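PDB 1WDU: TRAS1 ORF2p from Bombyx mori, which provides the N-terminal endonuclease domain of a telomere-specific non-LTR retrotransposon protein and probably nicks telomeric DNA so that the element can insert. Local coordinates for residues A47-Q52 / A86-D91; P146-F151 / E214-L219; T80-I85 / S121-P126; Q24-R29 / S232-M237. The protein carries 1 engineered substitution. All blocks are in the same frame, centred on the assembly; numbering follows the deposited sequence.

Contact 1: residues A47-Q52 / A86-D91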
loop_
_atom_site.group_PDB
_atom_site.type_symbol
_atom_site.label_atom_id
_atom_site.label_comp_id
_atom_site.label_asym_id
_atom_site.label_seq_id
_atom_site.Cartn_x
_atom_site.Cartn_y
_atom_site.Cartn_z
ATOM N N ALA A 47 -12.435 4.773 -1.859
ATOM C CA ALA A 47 -12.941 3.479 -2.282
ATOM C C ALA A 47 -12.061 2.369 -1.726
ATOM O O ALA A 47 -12.547 1.284 -1.415
ATOM C CB ALA A 47 -12.967 3.397 -3.803
ATOM N N ILE A 48 -10.768 2.666 -1.584
ATOM C CA ILE A 48 -9.786 1.689 -1.122
ATOM C C ILE A 48 -8.807 2.199 -0.059
ATOM O O ILE A 48 -8.476 3.388 0.009
ATOM C CB ILE A 48 -8.915 1.191 -2.311
ATOM C CG1 ILE A 48 -9.800 0.623 -3.432
ATOM C CG2 ILE A 48 -7.902 0.151 -1.822
ATOM C CD1 ILE A 48 -10.391 -0.725 -3.121
ATOM N N ALA A 49 -8.335 1.274 0.766
ATOM C CA ALA A 49 -7.336 1.592 1.768
ATOM C C ALA A 49 -6.307 0.457 1.748
ATOM O O ALA A 49 -6.669 -0.720 1.851
ATOM C CB ALA A 49 -7.970 1.717 3.143
ATOM N N LEU A 50 -5.038 0.813 1.551
ATOM C CA LEU A 50 -3.941 -0.159 1.556
ATOM C C LEU A 50 -3.317 0.015 2.939
ATOM O O LEU A 50 -2.592 0.979 3.198
ATOM C CB LEU A 50 -2.935 0.156 0.447
ATOM C CG LEU A 50 -3.524 0.225 -0.977
ATOM C CD1 LEU A 50 -2.430 0.610 -1.956
ATOM C CD2 LEU A 50 -4.143 -1.098 -1.370
ATOM N N ILE A 51 -3.624 -0.929 3.823
ATOM C CA ILE A 51 -3.195 -0.891 5.212
ATOM C C ILE A 51 -2.040 -1.796 5.610
ATOM O O ILE A 51 -1.822 -2.849 5.014
ATOM C CB ILE A 51 -4.374 -1.275 6.131
ATOM C CG1 ILE A 51 -5.616 -0.469 5.763
ATOM C CG2 ILE A 51 -4.006 -1.040 7.589
ATOM C CD1 ILE A 51 -6.897 -1.060 6.341
ATOM N N GLN A 52 -1.319 -1.370 6.645
ATOM C CA GLN A 52 -0.231 -2.145 7.224
ATOM C C GLN A 52 -0.398 -2.044 8.725
ATOM O O GLN A 52 -0.781 -0.988 9.239
ATOM C CB GLN A 52 1.150 -1.591 6.852
ATOM C CG GLN A 52 1.442 -1.568 5.367
ATOM C CD GLN A 52 0.793 -0.387 4.699
ATOM O OE1 GLN A 52 0.947 0.745 5.158
ATOM N NE2 GLN A 52 0.069 -0.633 3.611
ATOM N N ALA A 86 -8.676 -2.728 2.610
ATOM C CA ALA A 86 -10.070 -2.423 2.923
ATOM C C ALA A 86 -10.772 -1.830 1.708
ATOM O O ALA A 86 -10.278 -0.895 1.074
ATOM C CB ALA A 86 -10.144 -1.441 4.088
ATOM N N VAL A 87 -11.926 -2.387 1.376
ATOM C CA VAL A 87 -12.701 -1.893 0.255
ATOM C C VAL A 87 -13.966 -1.260 0.824
ATOM O O VAL A 87 -14.829 -1.956 1.360
ATOM C CB VAL A 87 -13.076 -3.034 -0.716
ATOM C CG1 VAL A 87 -13.862 -2.473 -1.890
ATOM C CG2 VAL A 87 -11.802 -3.735 -1.216
ATOM N N PHE A 88 -14.057 0.063 0.737
ATOM C CA PHE A 88 -15.221 0.782 1.246
ATOM C C PHE A 88 -16.322 0.892 0.189
ATOM O O PHE A 88 -17.492 1.098 0.515
ATOM C CB PHE A 88 -14.817 2.184 1.727
ATOM C CG PHE A 88 -13.716 2.176 2.748
ATOM C CD1 PHE A 88 -12.376 2.213 2.351
ATOM C CD2 PHE A 88 -14.010 2.066 4.100
ATOM C CE1 PHE A 88 -11.343 2.138 3.293
ATOM C CE2 PHE A 88 -12.991 1.988 5.049
ATOM C CZ PHE A 88 -11.655 2.023 4.643
ATOM N N ASP A 89 -15.941 0.758 -1.077
ATOM C CA ASP A 89 -16.904 0.832 -2.162
ATOM C C ASP A 89 -17.690 -0.477 -2.173
ATOM O O ASP A 89 -17.165 -1.531 -2.531
ATOM C CB ASP A 89 -16.182 1.059 -3.493
ATOM C CG ASP A 89 -17.140 1.231 -4.658
ATOM O OD1 ASP A 89 -16.813 1.996 -5.588
ATOM O OD2 ASP A 89 -18.212 0.592 -4.655
ATOM N N HIS A 90 -18.954 -0.385 -1.769
ATOM C CA HIS A 90 -19.857 -1.530 -1.668
ATOM C C HIS A 90 -20.134 -2.315 -2.954
ATOM O O HIS A 90 -20.343 -3.531 -2.901
ATOM C CB HIS A 90 -21.187 -1.060 -1.051
ATOM C CG HIS A 90 -22.174 -2.161 -0.803
ATOM N ND1 HIS A 90 -22.804 -2.846 -1.822
ATOM C CD2 HIS A 90 -22.638 -2.697 0.352
ATOM C CE1 HIS A 90 -23.613 -3.756 -1.307
ATOM N NE2 HIS A 90 -23.531 -3.687 0.011
ATOM N N ASP A 91 -20.121 -1.645 -4.105
ATOM C CA ASP A 91 -20.423 -2.322 -5.366
ATOM C C ASP A 91 -19.235 -2.755 -6.204
ATOM O O ASP A 91 -19.395 -3.511 -7.162
ATOM C CB ASP A 91 -21.346 -1.452 -6.226
ATOM C CG ASP A 91 -22.720 -1.261 -5.603
ATOM O OD1 ASP A 91 -23.336 -2.267 -5.192
ATOM O OD2 ASP A 91 -23.186 -0.108 -5.531
#

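Contact 2: residues P146-F151 / E214-L219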
loop_
_atom_site.group_PDB
_atom_site.type_symbol
_atom_site.label_atom_id
_atom_site.label_comp_id
_atom_site.label_asym_id
_atom_site.label_seq_id
_atom_site.Cartn_x
_atom_site.Cartn_y
_atom_site.Cartn_z
ATOM N N PRO A 146 2.196 -8.496 -16.402
ATOM C CA PRO A 146 3.038 -7.296 -16.319
ATOM C C PRO A 146 2.272 -5.980 -16.455
ATOM O O PRO A 146 2.861 -4.939 -16.757
ATOM C CB PRO A 146 4.008 -7.497 -17.469
ATOM C CG PRO A 146 3.100 -8.062 -18.514
ATOM C CD PRO A 146 2.305 -9.105 -17.741
ATOM N N LYS A 147 0.962 -6.026 -16.239
ATOM C CA LYS A 147 0.134 -4.828 -16.345
ATOM C C LYS A 147 -0.903 -4.740 -15.230
ATOM O O LYS A 147 -1.200 -5.731 -14.564
ATOM C CB LYS A 147 -0.596 -4.805 -17.692
ATOM C CG LYS A 147 0.295 -4.605 -18.908
ATOM C CD LYS A 147 -0.532 -4.531 -20.190
ATOM C CE LYS A 147 -1.281 -5.838 -20.457
ATOM N NZ LYS A 147 -2.068 -5.806 -21.730
ATOM N N ARG A 148 -1.445 -3.543 -15.031
ATOM C CA ARG A 148 -2.478 -3.327 -14.027
ATOM C C ARG A 148 -2.055 -3.696 -12.602
ATOM O O ARG A 148 -2.822 -4.304 -11.864
ATOM C CB ARG A 148 -3.717 -4.139 -14.410
ATOM C CG ARG A 148 -4.217 -3.870 -15.813
ATOM C CD ARG A 148 -4.739 -2.456 -15.926
ATOM N NE ARG A 148 -4.889 -2.048 -17.318
ATOM C CZ ARG A 148 -5.354 -0.866 -17.697
ATOM N NH1 ARG A 148 -5.716 0.021 -16.781
ATOM N NH2 ARG A 148 -5.451 -0.567 -18.985
ATOM N N LEU A 149 -0.838 -3.339 -12.218
ATOM C CA LEU A 149 -0.371 -3.638 -10.875
ATOM C C LEU A 149 -0.100 -2.362 -10.082
ATOM O O LEU A 149 0.466 -1.410 -10.614
ATOM C CB LEU A 149 0.917 -4.475 -10.917
ATOM C CG LEU A 149 0.927 -5.857 -11.588
ATOM C CD1 LEU A 149 2.263 -6.538 -11.288
ATOM C CD2 LEU A 149 -0.214 -6.716 -11.075
ATOM N N ILE A 150 -0.524 -2.349 -8.820
ATOM C CA ILE A 150 -0.284 -1.220 -7.913
ATOM C C ILE A 150 0.099 -1.804 -6.552
ATOM O O ILE A 150 -0.634 -2.624 -5.993
ATOM C CB ILE A 150 -1.535 -0.328 -7.688
ATOM C CG1 ILE A 150 -2.059 0.230 -9.014
ATOM C CG2 ILE A 150 -1.168 0.839 -6.774
ATOM C CD1 ILE A 150 -3.335 1.077 -8.855
ATOM N N PHE A 151 1.247 -1.379 -6.030
ATOM C CA PHE A 151 1.736 -1.855 -4.742
ATOM C C PHE A 151 1.835 -0.686 -3.802
ATOM O O PHE A 151 2.238 0.402 -4.200
ATOM C CB PHE A 151 3.151 -2.444 -4.834
ATOM C CG PHE A 151 3.261 -3.693 -5.652
ATOM C CD1 PHE A 151 3.195 -3.642 -7.041
ATOM C CD2 PHE A 151 3.493 -4.923 -5.029
ATOM C CE1 PHE A 151 3.366 -4.801 -7.804
ATOM C CE2 PHE A 151 3.660 -6.085 -5.779
ATOM C CZ PHE A 151 3.597 -6.021 -7.174
ATOM N N GLU A 214 4.040 0.199 -15.593
ATOM C CA GLU A 214 4.056 1.377 -16.465
ATOM C C GLU A 214 2.664 1.838 -16.904
ATOM O O GLU A 214 2.342 3.024 -16.825
ATOM C CB GLU A 214 4.927 1.089 -17.699
ATOM C CG GLU A 214 4.966 2.191 -18.761
ATOM C CD GLU A 214 5.713 3.434 -18.307
ATOM O OE1 GLU A 214 6.868 3.299 -17.843
ATOM O OE2 GLU A 214 5.151 4.547 -18.421
ATOM N N ASP A 215 1.844 0.893 -17.355
ATOM C CA ASP A 215 0.493 1.187 -17.827
ATOM C C ASP A 215 -0.402 1.905 -16.817
ATOM O O ASP A 215 -1.394 2.515 -17.198
ATOM C CB ASP A 215 -0.189 -0.109 -18.287
ATOM C CG ASP A 215 -0.625 -0.997 -17.120
ATOM O OD1 ASP A 215 -1.734 -0.781 -16.582
ATOM O OD2 ASP A 215 0.141 -1.906 -16.741
ATOM N N MET A 216 -0.063 1.838 -15.533
ATOM C CA MET A 216 -0.879 2.496 -14.517
ATOM C C MET A 216 -0.665 3.995 -14.499
ATOM O O MET A 216 -1.568 4.753 -14.138
ATOM C CB MET A 216 -0.618 1.894 -13.139
ATOM C CG MET A 216 -1.239 0.518 -12.982
ATOM S SD MET A 216 -2.971 0.527 -13.509
ATOM C CE MET A 216 -3.676 1.681 -12.305
ATOM N N LEU A 217 0.534 4.430 -14.867
ATOM C CA LEU A 217 0.791 5.860 -14.948
ATOM C C LEU A 217 -0.189 6.278 -16.044
ATOM O O LEU A 217 -0.312 5.576 -17.047
ATOM C CB LEU A 217 2.231 6.117 -15.394
ATOM C CG LEU A 217 3.343 6.095 -14.343
ATOM C CD1 LEU A 217 3.208 4.894 -13.447
ATOM C CD2 LEU A 217 4.691 6.086 -15.046
ATOM N N ASP A 218 -0.887 7.392 -15.842
ATOM C CA ASP A 218 -1.895 7.914 -16.784
ATOM C C ASP A 218 -3.282 7.640 -16.215
ATOM O O ASP A 218 -4.281 8.195 -16.680
ATOM C CB ASP A 218 -1.804 7.266 -18.178
ATOM C CG ASP A 218 -0.698 7.860 -19.035
ATOM O OD1 ASP A 218 -0.633 7.513 -20.235
ATOM O OD2 ASP A 218 0.102 8.668 -18.514
ATOM N N LEU A 219 -3.328 6.759 -15.218
ATOM C CA LEU A 219 -4.571 6.404 -14.544
ATOM C C LEU A 219 -4.477 6.817 -13.078
ATOM O O LEU A 219 -5.452 6.716 -12.335
ATOM C CB LEU A 219 -4.808 4.895 -14.624
ATOM C CG LEU A 219 -5.524 4.304 -15.843
ATOM C CD1 LEU A 219 -4.994 4.911 -17.131
ATOM C CD2 LEU A 219 -5.332 2.797 -15.832
#

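Contact 3: residues T80-I85 / S121-P126. With PO4 (phosphate ion), chain C.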
loop_
_atom_site.group_PDB
_atom_site.type_symbol
_atom_site.label_atom_id
_atom_site.label_comp_id
_atom_site.label_asym_id
_atom_site.label_seq_id
_atom_site.Cartn_x
_atom_site.Cartn_y
_atom_site.Cartn_z
ATOM N N THR A 80 -1.927 -11.577 14.894
ATOM C CA THR A 80 -1.289 -10.450 14.214
ATOM C C THR A 80 -1.352 -10.476 12.687
ATOM O O THR A 80 -0.915 -11.429 12.040
ATOM C CB THR A 80 0.197 -10.305 14.649
ATOM O OG1 THR A 80 0.259 -9.525 15.846
ATOM C CG2 THR A 80 1.030 -9.612 13.572
ATOM N N VAL A 81 -1.902 -9.403 12.130
ATOM C CA VAL A 81 -2.023 -9.232 10.688
ATOM C C VAL A 81 -1.146 -8.035 10.344
ATOM O O VAL A 81 -1.328 -6.945 10.881
ATOM C CB VAL A 81 -3.482 -8.952 10.282
ATOM C CG1 VAL A 81 -3.579 -8.744 8.787
ATOM C CG2 VAL A 81 -4.372 -10.124 10.722
ATOM N N LYS A 82 -0.184 -8.242 9.461
ATOM C CA LYS A 82 0.732 -7.172 9.095
ATOM C C LYS A 82 0.252 -6.307 7.937
ATOM O O LYS A 82 0.651 -5.155 7.823
ATOM C CB LYS A 82 2.106 -7.772 8.784
ATOM C CG LYS A 82 2.596 -8.666 9.913
ATOM C CD LYS A 82 3.963 -9.248 9.644
ATOM C CE LYS A 82 4.349 -10.231 10.744
ATOM N NZ LYS A 82 5.638 -10.895 10.422
ATOM N N ALA A 83 -0.613 -6.854 7.091
ATOM C CA ALA A 83 -1.127 -6.109 5.950
ATOM C C ALA A 83 -2.571 -6.469 5.611
ATOM O O ALA A 83 -3.030 -7.588 5.838
ATOM C CB ALA A 83 -0.244 -6.335 4.749
ATOM N N ALA A 84 -3.292 -5.494 5.077
ATOM C CA ALA A 84 -4.674 -5.717 4.712
ATOM C C ALA A 84 -5.139 -4.700 3.691
ATOM O O ALA A 84 -4.534 -3.642 3.508
ATOM C CB ALA A 84 -5.556 -5.655 5.942
ATOM N N ILE A 85 -6.225 -5.040 3.015
ATOM C CA ILE A 85 -6.797 -4.150 2.034
ATOM C C ILE A 85 -8.279 -3.970 2.360
ATOM O O ILE A 85 -9.042 -4.937 2.409
ATOM C CB ILE A 85 -6.610 -4.709 0.611
ATOM C CG1 ILE A 85 -5.112 -4.737 0.269
ATOM C CG2 ILE A 85 -7.385 -3.863 -0.384
ATOM C CD1 ILE A 85 -4.770 -5.321 -1.102
ATOM N N SER A 121 -1.078 -4.715 -0.791
ATOM C CA SER A 121 -0.684 -3.978 0.395
ATOM C C SER A 121 0.396 -4.851 1.020
ATOM O O SER A 121 0.207 -6.053 1.192
ATOM C CB SER A 121 -1.860 -3.801 1.365
ATOM O OG SER A 121 -1.465 -3.050 2.508
ATOM N N TYR A 122 1.525 -4.238 1.356
ATOM C CA TYR A 122 2.644 -4.977 1.917
ATOM C C TYR A 122 3.289 -4.293 3.118
ATOM O O TYR A 122 3.138 -3.090 3.335
ATOM C CB TYR A 122 3.715 -5.170 0.848
ATOM C CG TYR A 122 4.399 -3.877 0.438
ATOM C CD1 TYR A 122 3.967 -3.146 -0.673
ATOM C CD2 TYR A 122 5.489 -3.385 1.165
ATOM C CE1 TYR A 122 4.607 -1.965 -1.055
ATOM C CE2 TYR A 122 6.131 -2.201 0.798
ATOM C CZ TYR A 122 5.688 -1.498 -0.312
ATOM O OH TYR A 122 6.342 -0.337 -0.661
ATOM N N TYR A 123 4.029 -5.092 3.877
ATOM C CA TYR A 123 4.757 -4.630 5.048
ATOM C C TYR A 123 6.005 -5.512 5.241
ATOM O O TYR A 123 5.908 -6.730 5.387
ATOM C CB TYR A 123 3.870 -4.685 6.292
ATOM C CG TYR A 123 4.618 -4.321 7.554
ATOM C CD1 TYR A 123 5.129 -5.309 8.395
ATOM C CD2 TYR A 123 4.872 -2.989 7.876
ATOM C CE1 TYR A 123 5.872 -4.983 9.518
ATOM C CE2 TYR A 123 5.613 -2.651 8.990
ATOM C CZ TYR A 123 6.112 -3.651 9.809
ATOM O OH TYR A 123 6.851 -3.317 10.914
ATOM N N PHE A 124 7.173 -4.877 5.225
ATOM C CA PHE A 124 8.443 -5.571 5.391
ATOM C C PHE A 124 9.039 -5.192 6.757
ATOM O O PHE A 124 9.297 -4.010 7.015
ATOM C CB PHE A 124 9.409 -5.153 4.270
ATOM C CG PHE A 124 8.870 -5.375 2.865
ATOM C CD1 PHE A 124 9.384 -4.649 1.796
ATOM C CD2 PHE A 124 7.854 -6.312 2.617
ATOM C CE1 PHE A 124 8.905 -4.841 0.505
ATOM C CE2 PHE A 124 7.364 -6.515 1.331
ATOM C CZ PHE A 124 7.895 -5.772 0.267
ATOM N N GLU A 125 9.251 -6.184 7.625
ATOM C CA GLU A 125 9.829 -5.921 8.945
ATOM C C GLU A 125 11.141 -5.183 8.739
ATOM O O GLU A 125 11.867 -5.460 7.784
ATOM C CB GLU A 125 10.142 -7.219 9.692
ATOM C CG GLU A 125 9.320 -8.412 9.276
ATOM C CD GLU A 125 7.929 -8.345 9.814
ATOM O OE1 GLU A 125 7.696 -7.531 10.742
ATOM O OE2 GLU A 125 7.077 -9.115 9.317
ATOM N N PRO A 126 11.472 -4.246 9.639
ATOM C CA PRO A 126 12.716 -3.481 9.528
ATOM C C PRO A 126 13.923 -4.317 9.954
ATOM O O PRO A 126 15.062 -3.989 9.614
ATOM C CB PRO A 126 12.478 -2.315 10.478
ATOM C CG PRO A 126 11.747 -2.992 11.598
ATOM C CD PRO A 126 10.724 -3.843 10.846
HETATM P P PO4 C . 6.942 -0.087 11.940
HETATM O O1 PO4 C . 7.867 -0.700 13.051
HETATM O O2 PO4 C . 6.798 1.416 12.034
HETATM O O3 PO4 C . 7.320 -0.634 10.554
HETATM O O4 PO4 C . 5.553 -0.687 12.232
#

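Contact 4: residues Q24-R29 / S232-M237. With PO4 (phosphate ion), chain C.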
loop_
_atom_site.group_PDB
_atom_site.type_symbol
_atom_site.label_atom_id
_atom_site.label_comp_id
_atom_site.label_asym_id
_atom_site.label_seq_id
_atom_site.Cartn_x
_atom_site.Cartn_y
_atom_site.Cartn_z
ATOM N N GLN A 24 -3.362 5.018 1.819
ATOM C CA GLN A 24 -2.274 4.111 2.184
ATOM C C GLN A 24 -1.802 4.522 3.576
ATOM O O GLN A 24 -1.406 5.665 3.776
ATOM C CB GLN A 24 -1.100 4.207 1.198
ATOM C CG GLN A 24 0.017 3.183 1.472
ATOM C CD GLN A 24 1.177 3.294 0.494
ATOM O OE1 GLN A 24 0.976 3.263 -0.719
ATOM N NE2 GLN A 24 2.403 3.422 1.019
ATOM N N ALA A 25 -1.836 3.600 4.535
ATOM C CA ALA A 25 -1.419 3.944 5.889
ATOM C C ALA A 25 -1.010 2.779 6.772
ATOM O O ALA A 25 -1.614 1.703 6.740
ATOM C CB ALA A 25 -2.531 4.732 6.585
ATOM N N ASN A 26 0.028 3.023 7.563
ATOM C CA ASN A 26 0.537 2.058 8.517
ATOM C C ASN A 26 -0.035 2.521 9.851
ATOM O O ASN A 26 0.405 3.515 10.416
ATOM C CB ASN A 26 2.066 2.088 8.572
ATOM C CG ASN A 26 2.624 1.140 9.625
ATOM O OD1 ASN A 26 1.919 0.758 10.563
ATOM N ND2 ASN A 26 3.891 0.763 9.483
ATOM N N LEU A 27 -1.025 1.786 10.334
ATOM C CA LEU A 27 -1.724 2.082 11.576
ATOM C C LEU A 27 -0.980 1.745 12.858
ATOM O O LEU A 27 -1.355 2.213 13.939
ATOM C CB LEU A 27 -3.059 1.347 11.566
ATOM C CG LEU A 27 -4.203 1.975 10.764
ATOM C CD1 LEU A 27 -3.674 2.938 9.718
ATOM C CD2 LEU A 27 -5.036 0.858 10.139
ATOM N N GLN A 28 0.059 0.924 12.737
ATOM C CA GLN A 28 0.866 0.504 13.882
ATOM C C GLN A 28 0.094 -0.202 15.000
ATOM O O GLN A 28 0.467 -0.117 16.165
ATOM C CB GLN A 28 1.629 1.701 14.458
ATOM C CG GLN A 28 2.821 2.109 13.603
ATOM C CD GLN A 28 3.769 3.062 14.311
ATOM O OE1 GLN A 28 4.912 3.245 13.883
ATOM N NE2 GLN A 28 3.299 3.683 15.389
ATOM N N ARG A 29 -0.975 -0.904 14.636
ATOM C CA ARG A 29 -1.790 -1.636 15.603
ATOM C C ARG A 29 -2.536 -0.742 16.593
ATOM O O ARG A 29 -3.009 -1.224 17.623
ATOM C CB ARG A 29 -0.927 -2.626 16.395
ATOM C CG ARG A 29 -0.109 -3.594 15.553
ATOM C CD ARG A 29 0.397 -4.740 16.413
ATOM N NE ARG A 29 1.411 -5.548 15.740
ATOM C CZ ARG A 29 2.642 -5.123 15.467
ATOM N NH1 ARG A 29 3.014 -3.893 15.810
ATOM N NH2 ARG A 29 3.505 -5.926 14.855
ATOM N N SER A 232 0.029 7.751 14.351
ATOM C CA SER A 232 0.756 6.565 14.781
ATOM C C SER A 232 2.172 6.596 14.216
ATOM O O SER A 232 2.634 5.624 13.614
ATOM C CB SER A 232 0.033 5.293 14.309
ATOM O OG SER A 232 0.082 5.153 12.899
ATOM N N ASP A 233 2.851 7.723 14.407
ATOM C CA ASP A 233 4.218 7.903 13.920
ATOM C C ASP A 233 4.313 7.848 12.400
ATOM O O ASP A 233 5.280 8.337 11.818
ATOM C CB ASP A 233 5.149 6.847 14.522
ATOM C CG ASP A 233 5.433 7.086 15.990
ATOM O OD1 ASP A 233 6.218 6.305 16.571
ATOM O OD2 ASP A 233 4.876 8.052 16.561
ATOM N N HIS A 234 3.315 7.244 11.766
ATOM C CA HIS A 234 3.282 7.131 10.315
ATOM C C HIS A 234 2.225 8.063 9.750
ATOM O O HIS A 234 1.145 8.201 10.320
ATOM C CB HIS A 234 2.963 5.689 9.898
ATOM C CG HIS A 234 4.154 4.783 9.880
ATOM N ND1 HIS A 234 5.115 4.838 8.894
ATOM C CD2 HIS A 234 4.542 3.800 10.728
ATOM C CE1 HIS A 234 6.043 3.929 9.134
ATOM N NE2 HIS A 234 5.719 3.285 10.242
ATOM N N ASN A 235 2.546 8.707 8.634
ATOM C CA ASN A 235 1.605 9.608 7.987
ATOM C C ASN A 235 0.898 8.904 6.838
ATOM O O ASN A 235 1.529 8.221 6.023
ATOM C CB ASN A 235 2.320 10.850 7.457
ATOM C CG ASN A 235 2.843 11.731 8.566
ATOM O OD1 ASN A 235 2.322 11.713 9.684
ATOM N ND2 ASN A 235 3.866 12.519 8.264
ATOM N N GLY A 236 -0.419 9.065 6.782
ATOM C CA GLY A 236 -1.181 8.448 5.716
ATOM C C GLY A 236 -0.870 9.093 4.374
ATOM O O GLY A 236 -0.325 10.203 4.308
ATOM N N MET A 237 -1.200 8.377 3.302
ATOM C CA MET A 237 -0.985 8.862 1.949
ATOM C C MET A 237 -2.264 8.675 1.154
ATOM O O MET A 237 -3.149 7.903 1.551
ATOM C CB MET A 237 0.172 8.112 1.295
ATOM C CG MET A 237 1.513 8.546 1.839
ATOM S SD MET A 237 2.773 7.262 1.772
ATOM C CE MET A 237 2.329 6.300 3.240
HETATM P P PO4 C . 6.942 -0.087 11.940
HETATM O O1 PO4 C . 7.867 -0.700 13.051
HETATM O O2 PO4 C . 6.798 1.416 12.034
HETATM O O3 PO4 C . 7.320 -0.634 10.554
HETATM O O4 PO4 C . 5.553 -0.687 12.232
HETATM O O HOH W 1 1.777 4.948 6.498
#

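Contact 1: residues A47-Q52 / A86-D91
The carbonyl oxygen A47 O is the best-held polar atom, gripped by two backbone N-H groups. F88 N donates to A47 O at 2.9 Å from above the carbonyl plane. D89 N adds a weak bond to A47 O at 3.5 Å, and V87 CA-H makes a further contact with it. A49 and A86 form an antiparallel hydrogen-bonded pair. A49 N gives to A86 O at 2.9 Å, and A86 N returns a bond to A49 O at 2.9 Å with the straighter angle, 159°. Both bonds lie in the plane of the accepting carbonyl. On the A49 and A86 face, F88 turns its ring edge to the strand. F88 CE1 presses tightly on A49 CB at 3.4 Å, with the methyl in the ring plane. I51 CD1 closes on A86 CB at 4.0 Å, and L37 of helix 31-44 packs on A49 and F88. On the other face, I48 and V87 lie side by side and point the same way. I48 CD1 meets V87 CG2 at 3.8 Å, and L119 of strand 116-123 touches I48. A helix on one face and a second sheet on the other is the layering of the four-layered alpha/beta sandwich of DNase I-like nucleases.

Contact 2: residues P146-F151 / E214-L219
The carboxylate of D215 receives the backbone N-H of R148, just before strand 149-154, one of the strands of the DNase I-like sandwich. R148 N donates to the syn lone pair of D215 OD2 at 2.8 Å, and weakly to D215 OD1 at 3.2 Å. The R148 side chain, bent at chi2, turns back so that D215 OD1 lies over one guanidinium face. That oxygen is 3.5 Å from R148 NE, and this salt bridge rests on charge alone. K147 CB lies 3.1 Å from D215 OD2 and packs against that oxygen. An alanine in place of D215 would remove both acceptors of R148 N and would probably loosen this link and leave the R148 charge less balanced. D215 belongs to the 3-10 segment 214-216, and its neighbour M216 also points at the strand. The M216 chain, bent at chi2 and chi3, sets CG against L149 O at 3.5 Å. The M216 and I150 side chains cross at about a right angle, and M216 CE meets I150 CD1 at 3.5 Å. Further out, I117 of strand 116-123 touches M216 and I150. T213 OG1 bonds both to D215 OD2 and to L149 N, which ties the carboxylate to the strand.

Contact 3: residues T80-I85 / S121-P126
K82 reaches out with an extended chain, and its NZ meets E125 OE2 in a very short salt bridge of 2.5 Å. The ammonium approaches from above the carboxylate plane, 40° out of it. E125 OE2 also accepts from N104 ND2, so two donors grip this oxygen. An alanine in place of K82 would remove the ammonium and would probably leave the E125 carboxylate with less charge compensation, its position fixed less firmly. A phosphate ion, probably from the crystallisation liquor, takes a further bond. Y123 OH donates to phosphate O3 at 2.7 Å, with that oxygen at the ring edge, in plane. S121 OG, anti to its backbone N (chi1 -179°), finds its strongest partner in I51 O and is also bonded to Q52 NE2. The rest is van der Waals packing. I85 CG1 lies 3.6 Å from S121 CB. Two carbons rest on carbonyl oxygens: A83 CB on S121 O and Y123 CB on K82 O, each at 3.6 Å. Strands 83-85 and 121-123 run nearly antiparallel, at 168°, yet belong to different sheets of the sandwich. V106 and V108 of strand 105-111 and L50 of strand 48-52 touch I85, while Y133 of helix 131-142 touches E125.

Contact 4: residues Q24-R29 / S232-M237
Two torsions bring N26 and H234 face to face. N26 has CG anti to its backbone N (chi1 177°), and H234 has CG anti to its carbonyl carbon (chi1 -83°). The amide and imidazole planes then stack, 14° apart. N26 CB sits over the ring face, 3.9 Å from the H234 centroid, as a CH-pi contact. N26 OD1 accepts from Q28 N at 2.9 Å, an Asx turn that helps to fix the rotation of the amide. Q28 stands its amide almost perpendicular to the imidazole, with Q28 OE1 3.2 Å from H234 CD2. H234 NE2 donates to phosphate O2 at 2.8 Å, and that oxygen lies at the ring edge. H234 ND1 is weakly bonded to D208 OD1 and T193 O; the nearby carboxylate would probably favour a protonated ring. N26 ND2 bonds weakly to D154 OD2. The S-D-H run at 232-234 and this phosphate are consistent with the active site of DNase I-like nucleases. S232 OG lies near both N26 O and L27 O. A water accepts from N26 N at 2.8 Å and reaches N235 O weakly. At the far end, Q24 and M237 form an antiparallel hydrogen-bonded pair, with M237 N to Q24 O at 2.8 Å. Strand 20-26 thus lies between strand 237-241 and strand 48-52, which bonds to A25, while W223 and V225 of strand 220-225 pack on M237.

How the contacts relate
Contacts 1 and 4 lie in the same six-stranded sheet, with centres about 15 Å apart. Strand 48-52 of contact 1 pairs with strand 20-26 of contact 4. Contact 3 shares strand 83-87 with contact 1 and crosses to the second sheet, where strand 116-123 neighbours strand 149-154 of contact 2. Along the chain, contacts 1 and 3 alternate, contact 2 opens after both have closed, and contact 4 encloses all three, bringing the two ends of the domain together. Contacts 3 and 4, about 11 Å apart between centres, hold one phosphate between them. The centre of contact 2 lies about 24 Å from that of contact 4, on the opposite side of the chain's centre, away from this probable active site.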